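Local atomic coordinates of ABC transporter substrate-binding protein (Pseudomonas aeruginosa, PDB entry 6R6K), a protein that probably binds ferrous iron in the periplasm and delivers it to an ABC transporter, as a substrate-binding protein of the zinc-uptake component A family. Residues 59-64 against 82-87; 172-177 against 221-226; 227-232 against 243-248. All coordinates share one frame; numbering follows the deposited sequence.

Interaction 1: 59-64 against 82-87; sequences VVLNGV and IPVIEA. With EDO (1,2-ethanediol), chain U; EDO (1,2-ethanediol), chain K.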
ATOM      1  N   VAL A  59       2.021   3.765  18.891  1.00 25.22           N
ATOM      2  CA  VAL A  59       1.226   3.690  17.666  1.00 22.98           C
ATOM      3  C   VAL A  59       2.206   3.714  16.488  1.00 26.33           C
ATOM      4  O   VAL A  59       3.000   4.638  16.399  1.00 25.74           O
ATOM      5  CB  VAL A  59       0.138   4.805  17.557  1.00 26.89           C
ATOM      6  CG1 VAL A  59      -0.596   4.764  16.207  1.00 25.30           C
ATOM      7  CG2 VAL A  59      -0.871   4.723  18.710  1.00 27.90           C
ATOM      8  N   VAL A  60       2.158   2.690  15.594  1.00 23.82           N
ATOM      9  CA  VAL A  60       2.971   2.677  14.372  1.00 22.80           C
ATOM     10  C   VAL A  60       2.208   3.479  13.287  1.00 28.12           C
ATOM     11  O   VAL A  60       1.021   3.257  13.055  1.00 26.69           O
ATOM     12  CB  VAL A  60       3.352   1.259  13.893  1.00 23.59           C
ATOM     13  CG1 VAL A  60       4.033   1.304  12.542  1.00 21.61           C
ATOM     14  CG2 VAL A  60       4.215   0.544  14.926  1.00 23.44           C
ATOM     15  N   LEU A  61       2.877   4.459  12.687  1.00 26.63           N
ATOM     16  CA  LEU A  61       2.253   5.293  11.663  1.00 26.27           C
ATOM     17  C   LEU A  61       2.902   5.138  10.297  1.00 27.49           C
ATOM     18  O   LEU A  61       4.116   4.985  10.201  1.00 24.25           O
ATOM     19  CB  LEU A  61       2.333   6.784  12.078  1.00 27.34           C
ATOM     20  CG  LEU A  61       1.575   7.209  13.359  1.00 32.94           C
ATOM     21  CD1 LEU A  61       1.974   8.576  13.779  1.00 32.75           C
ATOM     22  CD2 LEU A  61       0.066   7.159  13.159  1.00 34.20           C
ATOM     23  N   ASN A  62       2.090   5.256   9.234  1.00 24.22           N
ATOM     24  CA  ASN A  62       2.549   5.354   7.851  1.00 23.36           C
ATOM     25  C   ASN A  62       3.162   6.792   7.836  1.00 30.14           C
ATOM     26  O   ASN A  62       4.321   6.966   7.465  1.00 30.12           O
ATOM     27  CB  ASN A  62       1.356   5.198   6.883  1.00 17.75           C
ATOM     28  CG  ASN A  62       1.640   5.646   5.478  1.00 22.53           C
ATOM     29  OD1 ASN A  62       1.425   6.805   5.146  1.00 28.30           O
ATOM     30  ND2 ASN A  62       2.122   4.742   4.606  1.00 13.02           N
ATOM     31  N   GLY A  63       2.412   7.763   8.370  1.00 26.65           N
ATOM     32  CA  GLY A  63       2.839   9.143   8.588  1.00 27.91           C
ATOM     33  C   GLY A  63       3.214   9.984   7.389  1.00 34.97           C
ATOM     34  O   GLY A  63       3.853  11.020   7.567  1.00 38.42           O
ATOM     35  N   VAL A  64       2.829   9.574   6.162  1.00 28.76           N
ATOM     36  CA  VAL A  64       3.202  10.324   4.954  1.00 28.25           C
ATOM     37  C   VAL A  64       1.951  10.568   4.066  1.00 36.02           C
ATOM     38  O   VAL A  64       2.065  10.804   2.852  1.00 38.07           O
ATOM     39  CB  VAL A  64       4.437   9.709   4.189  1.00 29.18           C
ATOM     40  CG1 VAL A  64       5.726   9.818   5.011  1.00 28.39           C
ATOM     41  CG2 VAL A  64       4.207   8.261   3.760  1.00 27.27           C
ATOM     42  N   ILE A  82       1.495   9.922  23.412  1.00 30.26           N
ATOM     43  CA  ILE A  82       1.844   8.510  23.274  1.00 28.09           C
ATOM     44  C   ILE A  82       3.009   8.361  22.298  1.00 34.35           C
ATOM     45  O   ILE A  82       2.999   9.035  21.265  1.00 35.52           O
ATOM     46  CB  ILE A  82       0.608   7.643  22.820  1.00 28.67           C
ATOM     47  CG1 ILE A  82       0.839   6.120  23.014  1.00 26.50           C
ATOM     48  CG2 ILE A  82       0.128   7.947  21.401  1.00 24.35           C
ATOM     49  CD1 ILE A  82      -0.383   5.242  22.708  1.00 25.78           C
ATOM     50  N   PRO A  83       3.980   7.455  22.565  1.00 29.08           N
ATOM     51  CA  PRO A  83       5.061   7.249  21.594  1.00 27.58           C
ATOM     52  C   PRO A  83       4.514   6.836  20.224  1.00 31.99           C
ATOM     53  O   PRO A  83       3.505   6.121  20.134  1.00 30.82           O
ATOM     54  CB  PRO A  83       5.907   6.142  22.242  1.00 27.82           C
ATOM     55  CG  PRO A  83       5.623   6.254  23.699  1.00 32.74           C
ATOM     56  CD  PRO A  83       4.182   6.626  23.771  1.00 30.55           C
ATOM     57  N   VAL A  84       5.111   7.372  19.155  1.00 27.94           N
ATOM     58  CA  VAL A  84       4.653   7.039  17.805  1.00 24.61           C
ATOM     59  C   VAL A  84       5.839   6.580  16.988  1.00 30.99           C
ATOM     60  O   VAL A  84       6.936   7.117  17.147  1.00 31.24           O
ATOM     61  CB  VAL A  84       3.824   8.147  17.067  1.00 27.16           C
ATOM     62  CG1 VAL A  84       2.503   8.477  17.771  1.00 27.10           C
ATOM     63  CG2 VAL A  84       4.637   9.395  16.746  1.00 26.74           C
ATOM     64  N   ILE A  85       5.638   5.562  16.138  1.00 27.13           N
ATOM     65  CA  ILE A  85       6.709   5.091  15.250  1.00 24.65           C
ATOM     66  C   ILE A  85       6.437   5.617  13.828  1.00 28.30           C
ATOM     67  O   ILE A  85       5.425   5.297  13.205  1.00 23.42           O
ATOM     68  CB  ILE A  85       6.997   3.566  15.307  1.00 25.61           C
ATOM     69  CG1 ILE A  85       7.421   3.139  16.724  1.00 25.05           C
ATOM     70  CG2 ILE A  85       8.060   3.168  14.270  1.00 25.34           C
ATOM     71  CD1 ILE A  85       7.493   1.660  16.985  1.00 27.87           C
ATOM     72  N   GLU A  86       7.324   6.474  13.348  1.00 29.36           N
ATOM     73  CA  GLU A  86       7.239   7.016  11.989  1.00 30.16           C
ATOM     74  C   GLU A  86       7.935   5.977  11.078  1.00 31.44           C
ATOM     75  O   GLU A  86       9.147   6.055  10.843  1.00 29.36           O
ATOM     76  CB  GLU A  86       7.904   8.389  11.938  1.00 32.49           C
ATOM     77  CG  GLU A  86       7.185   9.398  12.794  1.00 45.34           C
ATOM     78  CD  GLU A  86       7.712  10.822  12.747  1.00 71.82           C
ATOM     79  OE1 GLU A  86       7.050  11.689  13.358  1.00 78.01           O
ATOM     80  OE2 GLU A  86       8.756  11.084  12.102  1.00 60.36           O
ATOM     81  N   ALA A  87       7.136   4.981  10.593  1.00 26.95           N
ATOM     82  CA  ALA A  87       7.602   3.805   9.818  1.00 25.19           C
ATOM     83  C   ALA A  87       8.351   4.147   8.555  1.00 28.87           C
ATOM     84  O   ALA A  87       9.199   3.370   8.134  1.00 28.13           O
ATOM     85  CB  ALA A  87       6.426   2.856   9.506  1.00 24.72           C
TER
HETATM   86  C1  EDO U 419       9.889   6.414  15.666  1.00 49.56           C
HETATM   87  O1  EDO U 419       9.818   7.033  16.949  1.00 52.73           O
HETATM   88  C2  EDO U 419      10.254   7.406  14.562  1.00 46.49           C
HETATM   89  O2  EDO U 419      10.797   6.659  13.482  1.00 45.44           O
HETATM   90  C1  EDO K 409       6.557  10.783   9.377  1.00 58.13           C
HETATM   91  O1  EDO K 409       5.700  11.922   9.357  1.00 59.64           O
HETATM   92  C2  EDO K 409       7.565  10.871   8.207  1.00 54.84           C
HETATM   93  O2  EDO K 409       8.324   9.691   8.146  1.00 51.02           O

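Interaction 2: 172-177 against 221-226; sequences RVATIG and KVIFSE. Unlike the reference sequence in segment 172-177: Gly177 (reference His). With EDO (1,2-ethanediol), chain Y.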
ATOM      1  N   ARG A 172       7.156  -1.015 -21.118  1.00 68.76           N
ATOM      2  CA  ARG A 172       6.508   0.275 -21.361  1.00 67.49           C
ATOM      3  C   ARG A 172       4.994   0.060 -21.091  1.00 67.05           C
ATOM      4  O   ARG A 172       4.315  -0.656 -21.836  1.00 68.26           O
ATOM      5  CB  ARG A 172       6.752   0.791 -22.797  1.00 70.35           C
ATOM      6  CG  ARG A 172       8.197   1.212 -23.109  1.00 73.53           C
ATOM      7  CD  ARG A 172       8.345   1.830 -24.504  1.00 81.95           C
ATOM      8  NE  ARG A 172       7.791   3.191 -24.583  1.00 91.82           N
ATOM      9  CZ  ARG A 172       6.618   3.510 -25.135  1.00102.33           C
ATOM     10  NH1 ARG A 172       5.860   2.575 -25.696  1.00 78.88           N
ATOM     11  NH2 ARG A 172       6.197   4.770 -25.129  1.00 89.73           N
ATOM     12  N   VAL A 173       4.512   0.598 -19.960  1.00 57.79           N
ATOM     13  CA  VAL A 173       3.122   0.503 -19.512  1.00 54.16           C
ATOM     14  C   VAL A 173       2.571   1.909 -19.267  1.00 56.55           C
ATOM     15  O   VAL A 173       3.306   2.881 -19.401  1.00 58.16           O
ATOM     16  CB  VAL A 173       2.929  -0.419 -18.257  1.00 54.29           C
ATOM     17  CG1 VAL A 173       3.332  -1.860 -18.542  1.00 54.71           C
ATOM     18  CG2 VAL A 173       3.633   0.132 -17.001  1.00 52.53           C
ATOM     19  N   ALA A 174       1.298   2.010 -18.885  1.00 49.45           N
ATOM     20  CA  ALA A 174       0.651   3.265 -18.518  1.00 48.35           C
ATOM     21  C   ALA A 174      -0.224   2.970 -17.295  1.00 48.50           C
ATOM     22  O   ALA A 174      -0.425   1.792 -16.950  1.00 44.20           O
ATOM     23  CB  ALA A 174      -0.193   3.796 -19.681  1.00 51.27           C
ATOM     24  N   THR A 175      -0.692   4.027 -16.603  1.00 45.73           N
ATOM     25  CA  THR A 175      -1.549   3.850 -15.428  1.00 42.16           C
ATOM     26  C   THR A 175      -2.758   4.775 -15.407  1.00 44.20           C
ATOM     27  O   THR A 175      -2.741   5.845 -16.011  1.00 46.28           O
ATOM     28  CB  THR A 175      -0.778   4.040 -14.094  1.00 42.61           C
ATOM     29  OG1 THR A 175      -0.536   5.432 -13.863  1.00 42.64           O
ATOM     30  CG2 THR A 175       0.491   3.226 -13.999  1.00 40.77           C
ATOM     31  N   ILE A 176      -3.771   4.383 -14.633  1.00 36.49           N
ATOM     32  CA  ILE A 176      -4.913   5.221 -14.301  1.00 34.79           C
ATOM     33  C   ILE A 176      -4.625   5.450 -12.824  1.00 36.32           C
ATOM     34  O   ILE A 176      -4.657   4.501 -12.036  1.00 34.16           O
ATOM     35  CB  ILE A 176      -6.313   4.587 -14.615  1.00 36.55           C
ATOM     36  CG1 ILE A 176      -6.487   4.394 -16.144  1.00 38.75           C
ATOM     37  CG2 ILE A 176      -7.437   5.472 -14.071  1.00 36.27           C
ATOM     38  CD1 ILE A 176      -7.750   3.618 -16.621  1.00 30.79           C
ATOM     39  N   GLY A 177      -4.170   6.652 -12.505  1.00 32.78           N
ATOM     40  CA  GLY A 177      -3.766   7.023 -11.160  1.00 31.43           C
ATOM     41  C   GLY A 177      -2.361   6.557 -10.785  1.00 36.51           C
ATOM     42  O   GLY A 177      -1.736   5.781 -11.506  1.00 36.62           O
ATOM     43  N   LYS A 221       0.151  -1.415 -24.436  1.00 65.39           N
ATOM     44  CA  LYS A 221      -0.982  -2.353 -24.455  1.00 64.34           C
ATOM     45  C   LYS A 221      -1.435  -2.729 -23.047  1.00 63.16           C
ATOM     46  O   LYS A 221      -2.554  -3.202 -22.882  1.00 61.25           O
ATOM     47  CB  LYS A 221      -0.673  -3.621 -25.284  1.00 70.38           C
ATOM     48  CG  LYS A 221      -0.381  -3.389 -26.770  1.00100.32           C
ATOM     49  CD  LYS A 221      -1.626  -3.187 -27.641  1.00115.89           C
ATOM     50  CE  LYS A 221      -1.241  -2.949 -29.084  1.00133.74           C
ATOM     51  NZ  LYS A 221      -2.421  -2.988 -29.988  1.00144.21           N
ATOM     52  N   VAL A 222      -0.571  -2.531 -22.037  1.00 57.25           N
ATOM     53  CA  VAL A 222      -0.870  -2.857 -20.635  1.00 52.64           C
ATOM     54  C   VAL A 222      -1.093  -1.592 -19.818  1.00 51.79           C
ATOM     55  O   VAL A 222      -0.301  -0.654 -19.901  1.00 52.60           O
ATOM     56  CB  VAL A 222       0.200  -3.809 -20.014  1.00 56.54           C
ATOM     57  CG1 VAL A 222       0.079  -3.913 -18.492  1.00 52.07           C
ATOM     58  CG2 VAL A 222       0.117  -5.191 -20.654  1.00 58.51           C
ATOM     59  N   ILE A 223      -2.181  -1.569 -19.035  1.00 45.12           N
ATOM     60  CA  ILE A 223      -2.542  -0.458 -18.158  1.00 43.06           C
ATOM     61  C   ILE A 223      -2.860  -0.970 -16.772  1.00 44.44           C
ATOM     62  O   ILE A 223      -3.665  -1.885 -16.625  1.00 44.08           O
ATOM     63  CB  ILE A 223      -3.666   0.450 -18.784  1.00 47.02           C
ATOM     64  CG1 ILE A 223      -3.070   1.504 -19.722  1.00 50.99           C
ATOM     65  CG2 ILE A 223      -4.534   1.156 -17.752  1.00 43.05           C
ATOM     66  CD1 ILE A 223      -3.044   1.124 -21.034  1.00 59.17           C
ATOM     67  N   PHE A 224      -2.194  -0.401 -15.754  1.00 38.77           N
ATOM     68  CA  PHE A 224      -2.484  -0.716 -14.361  1.00 34.96           C
ATOM     69  C   PHE A 224      -3.416   0.355 -13.853  1.00 37.68           C
ATOM     70  O   PHE A 224      -3.086   1.545 -13.887  1.00 37.37           O
ATOM     71  CB  PHE A 224      -1.216  -0.872 -13.498  1.00 34.92           C
ATOM     72  CG  PHE A 224      -0.367  -2.041 -13.941  1.00 36.01           C
ATOM     73  CD1 PHE A 224      -0.687  -3.344 -13.553  1.00 36.82           C
ATOM     74  CD2 PHE A 224       0.728  -1.842 -14.778  1.00 38.15           C
ATOM     75  CE1 PHE A 224       0.078  -4.420 -13.991  1.00 39.25           C
ATOM     76  CE2 PHE A 224       1.490  -2.916 -15.219  1.00 42.37           C
ATOM     77  CZ  PHE A 224       1.155  -4.200 -14.837  1.00 40.22           C
ATOM     78  N   SER A 225      -4.598  -0.063 -13.417  1.00 33.00           N
ATOM     79  CA  SER A 225      -5.624   0.853 -12.961  1.00 32.75           C
ATOM     80  C   SER A 225      -5.864   0.840 -11.451  1.00 35.56           C
ATOM     81  O   SER A 225      -6.094  -0.199 -10.820  1.00 34.00           O
ATOM     82  CB  SER A 225      -6.928   0.609 -13.731  1.00 35.21           C
ATOM     83  OG  SER A 225      -7.951   1.518 -13.364  1.00 39.82           O
ATOM     84  N   GLU A 226      -5.866   2.050 -10.900  1.00 35.23           N
ATOM     85  CA  GLU A 226      -6.147   2.376  -9.492  1.00 34.18           C
ATOM     86  C   GLU A 226      -7.666   2.100  -9.282  1.00 35.59           C
ATOM     87  O   GLU A 226      -8.102   1.668  -8.218  1.00 34.69           O
ATOM     88  CB  GLU A 226      -5.823   3.874  -9.320  1.00 35.89           C
ATOM     89  CG  GLU A 226      -6.052   4.518  -7.978  1.00 47.88           C
ATOM     90  CD  GLU A 226      -5.560   5.946  -7.994  1.00 59.79           C
ATOM     91  OE1 GLU A 226      -6.405   6.858  -8.076  1.00 53.57           O
ATOM     92  OE2 GLU A 226      -4.326   6.155  -7.952  1.00 61.50           O
TER
HETATM   93  C1  EDO Y 423      -4.088  10.849  -6.509  1.00 65.85           C
HETATM   94  O1  EDO Y 423      -4.668  12.156  -6.422  1.00 64.86           O
HETATM   95  C2  EDO Y 423      -4.722  10.018  -7.675  1.00 62.50           C
HETATM   96  O2  EDO Y 423      -3.809   9.010  -8.090  1.00 59.65           O

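Interaction 3: 227-232 against 243-248; sequences IDFPST and VKLYSL. With EDO (1,2-ethanediol), chain B.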
ATOM      1  N   ILE A 227      -8.447   2.337 -10.321  1.00 32.28           N
ATOM      2  CA  ILE A 227      -9.877   2.131 -10.306  1.00 30.51           C
ATOM      3  C   ILE A 227     -10.175   0.715 -10.752  1.00 35.89           C
ATOM      4  O   ILE A 227      -9.879   0.321 -11.881  1.00 36.52           O
ATOM      5  CB  ILE A 227     -10.580   3.195 -11.177  1.00 33.72           C
ATOM      6  CG1 ILE A 227     -10.298   4.630 -10.634  1.00 32.86           C
ATOM      7  CG2 ILE A 227     -12.086   2.856 -11.329  1.00 31.08           C
ATOM      8  CD1 ILE A 227     -10.995   5.753 -11.475  1.00 49.36           C
ATOM      9  N   ASP A 228     -10.794  -0.037  -9.865  1.00 33.14           N
ATOM     10  CA  ASP A 228     -11.134  -1.416 -10.134  1.00 33.96           C
ATOM     11  C   ASP A 228     -12.531  -1.522 -10.767  1.00 38.13           C
ATOM     12  O   ASP A 228     -13.525  -1.732 -10.083  1.00 36.27           O
ATOM     13  CB  ASP A 228     -10.973  -2.198  -8.827  1.00 36.19           C
ATOM     14  CG  ASP A 228     -11.014  -3.677  -8.996  1.00 50.38           C
ATOM     15  OD1 ASP A 228     -10.739  -4.161 -10.130  1.00 51.53           O
ATOM     16  OD2 ASP A 228     -11.338  -4.356  -8.022  1.00 56.68           O
ATOM     17  N   PHE A 229     -12.599  -1.331 -12.077  1.00 37.23           N
ATOM     18  CA  PHE A 229     -13.852  -1.333 -12.793  1.00 38.83           C
ATOM     19  C   PHE A 229     -14.511  -2.691 -12.848  1.00 44.06           C
ATOM     20  O   PHE A 229     -13.823  -3.688 -13.040  1.00 47.48           O
ATOM     21  CB  PHE A 229     -13.655  -0.870 -14.256  1.00 41.70           C
ATOM     22  CG  PHE A 229     -13.125   0.516 -14.473  1.00 40.76           C
ATOM     23  CD1 PHE A 229     -13.950   1.619 -14.333  1.00 41.91           C
ATOM     24  CD2 PHE A 229     -11.820   0.711 -14.894  1.00 41.80           C
ATOM     25  CE1 PHE A 229     -13.470   2.903 -14.588  1.00 43.14           C
ATOM     26  CE2 PHE A 229     -11.338   1.994 -15.147  1.00 44.75           C
ATOM     27  CZ  PHE A 229     -12.173   3.081 -15.011  1.00 42.55           C
ATOM     28  N   PRO A 230     -15.841  -2.722 -12.769  1.00 40.53           N
ATOM     29  CA  PRO A 230     -16.590  -3.975 -13.022  1.00 42.95           C
ATOM     30  C   PRO A 230     -16.287  -4.523 -14.434  1.00 51.13           C
ATOM     31  O   PRO A 230     -15.992  -3.733 -15.342  1.00 53.40           O
ATOM     32  CB  PRO A 230     -18.039  -3.526 -12.945  1.00 43.71           C
ATOM     33  CG  PRO A 230     -18.013  -2.277 -12.129  1.00 47.27           C
ATOM     34  CD  PRO A 230     -16.766  -1.598 -12.541  1.00 42.46           C
ATOM     35  N   SER A 231     -16.341  -5.864 -14.616  1.00 46.72           N
ATOM     36  CA  SER A 231     -16.011  -6.545 -15.884  1.00 46.79           C
ATOM     37  C   SER A 231     -16.616  -5.935 -17.152  1.00 47.70           C
ATOM     38  O   SER A 231     -15.921  -5.929 -18.168  1.00 48.88           O
ATOM     39  CB  SER A 231     -16.340  -8.027 -15.827  1.00 51.08           C
ATOM     40  OG  SER A 231     -17.726  -8.202 -15.606  1.00 68.93           O
ATOM     41  N   THR A 232     -17.858  -5.406 -17.104  1.00 41.45           N
ATOM     42  CA  THR A 232     -18.502  -4.805 -18.276  1.00 42.83           C
ATOM     43  C   THR A 232     -17.767  -3.552 -18.774  1.00 44.18           C
ATOM     44  O   THR A 232     -17.651  -3.361 -19.977  1.00 46.97           O
ATOM     45  CB  THR A 232     -20.010  -4.550 -18.053  1.00 58.28           C
ATOM     46  OG1 THR A 232     -20.208  -3.580 -17.010  1.00 67.99           O
ATOM     47  CG2 THR A 232     -20.794  -5.837 -17.794  1.00 53.46           C
ATOM     48  N   VAL A 243      -6.358  -1.794 -25.389  1.00 59.95           N
ATOM     49  CA  VAL A 243      -5.452  -1.932 -24.240  1.00 58.21           C
ATOM     50  C   VAL A 243      -6.014  -3.083 -23.365  1.00 60.62           C
ATOM     51  O   VAL A 243      -7.157  -3.498 -23.568  1.00 61.61           O
ATOM     52  CB  VAL A 243      -5.310  -0.625 -23.394  1.00 59.94           C
ATOM     53  CG1 VAL A 243      -4.895   0.611 -24.194  1.00 62.07           C
ATOM     54  CG2 VAL A 243      -6.550  -0.360 -22.539  1.00 56.79           C
ATOM     55  N   LYS A 244      -5.228  -3.567 -22.405  1.00 53.95           N
ATOM     56  CA  LYS A 244      -5.604  -4.584 -21.436  1.00 51.23           C
ATOM     57  C   LYS A 244      -5.445  -3.964 -20.042  1.00 51.33           C
ATOM     58  O   LYS A 244      -4.357  -3.558 -19.654  1.00 48.68           O
ATOM     59  CB  LYS A 244      -4.782  -5.864 -21.603  1.00 55.42           C
ATOM     60  CG  LYS A 244      -5.521  -6.935 -22.397  1.00 78.03           C
ATOM     61  CD  LYS A 244      -5.460  -8.300 -21.711  1.00 92.48           C
ATOM     62  CE  LYS A 244      -6.739  -9.133 -21.744  1.00108.65           C
ATOM     63  NZ  LYS A 244      -7.200  -9.463 -23.127  1.00121.70           N
ATOM     64  N   LEU A 245      -6.560  -3.849 -19.324  1.00 47.41           N
ATOM     65  CA  LEU A 245      -6.642  -3.215 -18.021  1.00 44.88           C
ATOM     66  C   LEU A 245      -6.423  -4.198 -16.868  1.00 45.32           C
ATOM     67  O   LEU A 245      -7.073  -5.239 -16.820  1.00 44.46           O
ATOM     68  CB  LEU A 245      -7.978  -2.455 -17.918  1.00 44.40           C
ATOM     69  CG  LEU A 245      -7.909  -1.204 -17.057  1.00 47.98           C
ATOM     70  CD1 LEU A 245      -8.328   0.003 -17.837  1.00 48.47           C
ATOM     71  CD2 LEU A 245      -8.769  -1.358 -15.836  1.00 50.08           C
ATOM     72  N   TYR A 246      -5.450  -3.888 -15.975  1.00 40.44           N
ATOM     73  CA  TYR A 246      -5.081  -4.721 -14.842  1.00 38.62           C
ATOM     74  C   TYR A 246      -5.228  -3.975 -13.530  1.00 43.68           C
ATOM     75  O   TYR A 246      -4.798  -2.841 -13.392  1.00 43.35           O
ATOM     76  CB  TYR A 246      -3.651  -5.238 -14.976  1.00 39.88           C
ATOM     77  CG  TYR A 246      -3.453  -6.205 -16.122  1.00 43.66           C
ATOM     78  CD1 TYR A 246      -3.145  -5.746 -17.403  1.00 47.00           C
ATOM     79  CD2 TYR A 246      -3.580  -7.582 -15.933  1.00 44.86           C
ATOM     80  CE1 TYR A 246      -2.983  -6.631 -18.467  1.00 47.74           C
ATOM     81  CE2 TYR A 246      -3.388  -8.478 -16.991  1.00 48.48           C
ATOM     82  CZ  TYR A 246      -3.082  -7.997 -18.251  1.00 56.82           C
ATOM     83  OH  TYR A 246      -2.873  -8.867 -19.295  1.00 68.40           O
ATOM     84  N   SER A 247      -5.834  -4.615 -12.564  1.00 40.47           N
ATOM     85  CA  SER A 247      -6.001  -4.001 -11.270  1.00 37.80           C
ATOM     86  C   SER A 247      -5.190  -4.764 -10.245  1.00 35.79           C
ATOM     87  O   SER A 247      -5.019  -5.981 -10.360  1.00 34.56           O
ATOM     88  CB  SER A 247      -7.470  -4.000 -10.880  1.00 42.58           C
ATOM     89  OG  SER A 247      -7.909  -2.653 -10.897  1.00 54.88           O
ATOM     90  N   LEU A 248      -4.705  -4.045  -9.228  1.00 30.25           N
ATOM     91  CA  LEU A 248      -3.928  -4.652  -8.145  1.00 29.30           C
ATOM     92  C   LEU A 248      -4.608  -4.407  -6.792  1.00 31.30           C
ATOM     93  O   LEU A 248      -5.429  -3.508  -6.681  1.00 28.61           O
ATOM     94  CB  LEU A 248      -2.460  -4.136  -8.131  1.00 29.11           C
ATOM     95  CG  LEU A 248      -1.631  -4.354  -9.417  1.00 35.98           C
ATOM     96  CD1 LEU A 248      -0.268  -3.680  -9.324  1.00 37.25           C
ATOM     97  CD2 LEU A 248      -1.461  -5.827  -9.700  1.00 40.07           C
TER
HETATM   98  C1  EDO B 426      -9.877  -5.262 -14.271  1.00 47.91           C
HETATM   99  O1  EDO B 426      -8.806  -5.989 -14.837  1.00 48.26           O
HETATM  100  C2  EDO B 426      -9.421  -3.901 -13.693  1.00 46.89           C
HETATM  101  O2  EDO B 426     -10.509  -2.991 -13.577  1.00 48.50           O

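Interaction 1: 59-64 against 82-87
Leu61 swings its CG beside the backbone N (chi1 -64°), and Val84 does the same with CG1 (chi1 -63°). With both turned this way, Leu61 CD1 slants in against the valine and comes to 3.8 Å from Val84 CB. Farther back on that face, Val59 CG2 meets Ile82 CD1 at 4.1 Å, the two side chains crossing at about a right angle. Ile74 of helix 68-76 packs on Val59, Ile82 and Val84 together.

The other face belongs to Val60, whose two branches divide the work: CG2 lies 4.0 Å from Ile85 CD1, while CG1 touches Ala87 CB at 4.2 Å. Ile126 and Leu130 of helix 116-133 pack over Val60 and Ile85 respectively.

Between the faces run four backbone hydrogen bonds, Val59 N to Pro83 O, Ile85 N to Val59 O, Leu61 N to Ile85 O (2.7 Å) and Ala87 N to Leu61 O. Along the far edge a 1,2-ethanediol donates from O1 to Val84 O (2.9 Å) and from O2 to Glu86 O. Strands 58-61 and 84-86, joined through helix 68-76, make a beta-alpha-beta unit at one border of the N-terminal four-stranded parallel sheet.

Interaction 2: 172-177 against 221-226
Phe224 O is gripped twice from segment 172-177: Ile176 N donates a hydrogen bond of 3.0 Å, fairly straight at 160°, and the CA-H of Thr175 leans on the same oxygen, Thr175 CA lying 3.2 Å from Phe224 O. Ala174 O is served in like manner, by Phe224 N and by the CA-H of Ile223. Ala174 N to Val222 O and Glu226 N to Ile176 O complete the ladder.

On one face Val173 CG1 sits against Val222 CG1 at 3.8 Å, side by side and pointing the same way, and also touches the Phe224 ring obliquely at CE2. Helix 260-278 packs on this side, through Val272 and Ala275 on Phe224. These are the two inner strands of a four-stranded parallel sheet, ordered 190-195, 172-176, 222-225, 244-247, in the C-terminal half of the protein. Its other face carries Ala174 CB against Ile223 CG1 (3.7 Å) and Ile176 CG1 touching Ile223 CG2, the two side chains oblique to each other; Ser225 OG is spoken for by Ile227 O.

At the end of the strand, Thr175 OG1, tucked between its own N and carbonyl carbon (chi1 75°), donates to Gly177 O at 2.7 Å. Gly177 stands where the reference sequence has histidine. Its CA lies 3.4 Å from Glu226 OE2, which accepts from a 1,2-ethanediol hydroxyl, O2, at 2.9 Å; a sodium ion is about 3 Å from the Glu226 side chain.

Interaction 3: 227-232 against 243-248
Phe229 meets Leu245 where the loop leading into helix 231-241 folds back over the strand that follows that helix, so the contact lies inside the beta-alpha-beta unit of strand 222-225, helix 231-241 and strand 244-247. Its firm part is apolar. The phenyl ring presents its edge, with Leu245 CD2 in the ring plane and 3.8 Å from Phe229 CD2, and the two side chains cross at about a right angle. One face of the ring is taken by a near neighbour in sequence: Ile227 CG2 sits 3.5 Å above the plane, over the ring centre. Val234 and Ile237 of helix 231-241 also touch Phe229, and Ile237 reaches Leu245 as well, so both partners belong to the layer between helix and sheet.

Toward Asp228 and Ser247 the contact is looser and polar. Asp228 lies on the exposed side, its CG anti to the backbone N (chi1 -168°), which brings OD1 to 3.3 Å from Ser247 OG, but this is proximity rather than a hydrogen bond. The serine hydroxyl is instead engaged with Ser225 O in the neighbouring strand. Asp228 is the centre of an inverse gamma turn, whose closing bond from Phe229 N to Ile227 O is weak.

A 1,2-ethanediol, probably from the crystallisation liquor, bridges the two segments between the apolar pair and Ser247. Its grip on the loop is poor: O2 takes a weak, bent bond from Phe229 N (3.1 Å, 122° at the hydrogen) and gives another weak one to Phe229 O. On the strand side the hold is much firmer, its O1 donating to Leu245 O at 2.7 Å.

Interactions 2 and 3 share one sheet, their centres 10 Å apart. Segment 221-226 of interaction 2 pairs with strand 244-247 of interaction 3: Lys221 O lies 2.7 Å from Lys244 N and Ile223 O 2.8 Å from Tyr246 N, both probable hydrogen bonds. Interaction 1 belongs to the other parallel sheet, across the chain's centre, its centre about 31 Å from that of interaction 2 and 33 Å from that of interaction 3. Substrate-binding proteins of this family hold their metal between two lobes, each built on a parallel sheet like these. Sodium ions lie about 3 Å from the Glu226 side chain and about 4 Å from that of Glu86; neither shows where iron binds.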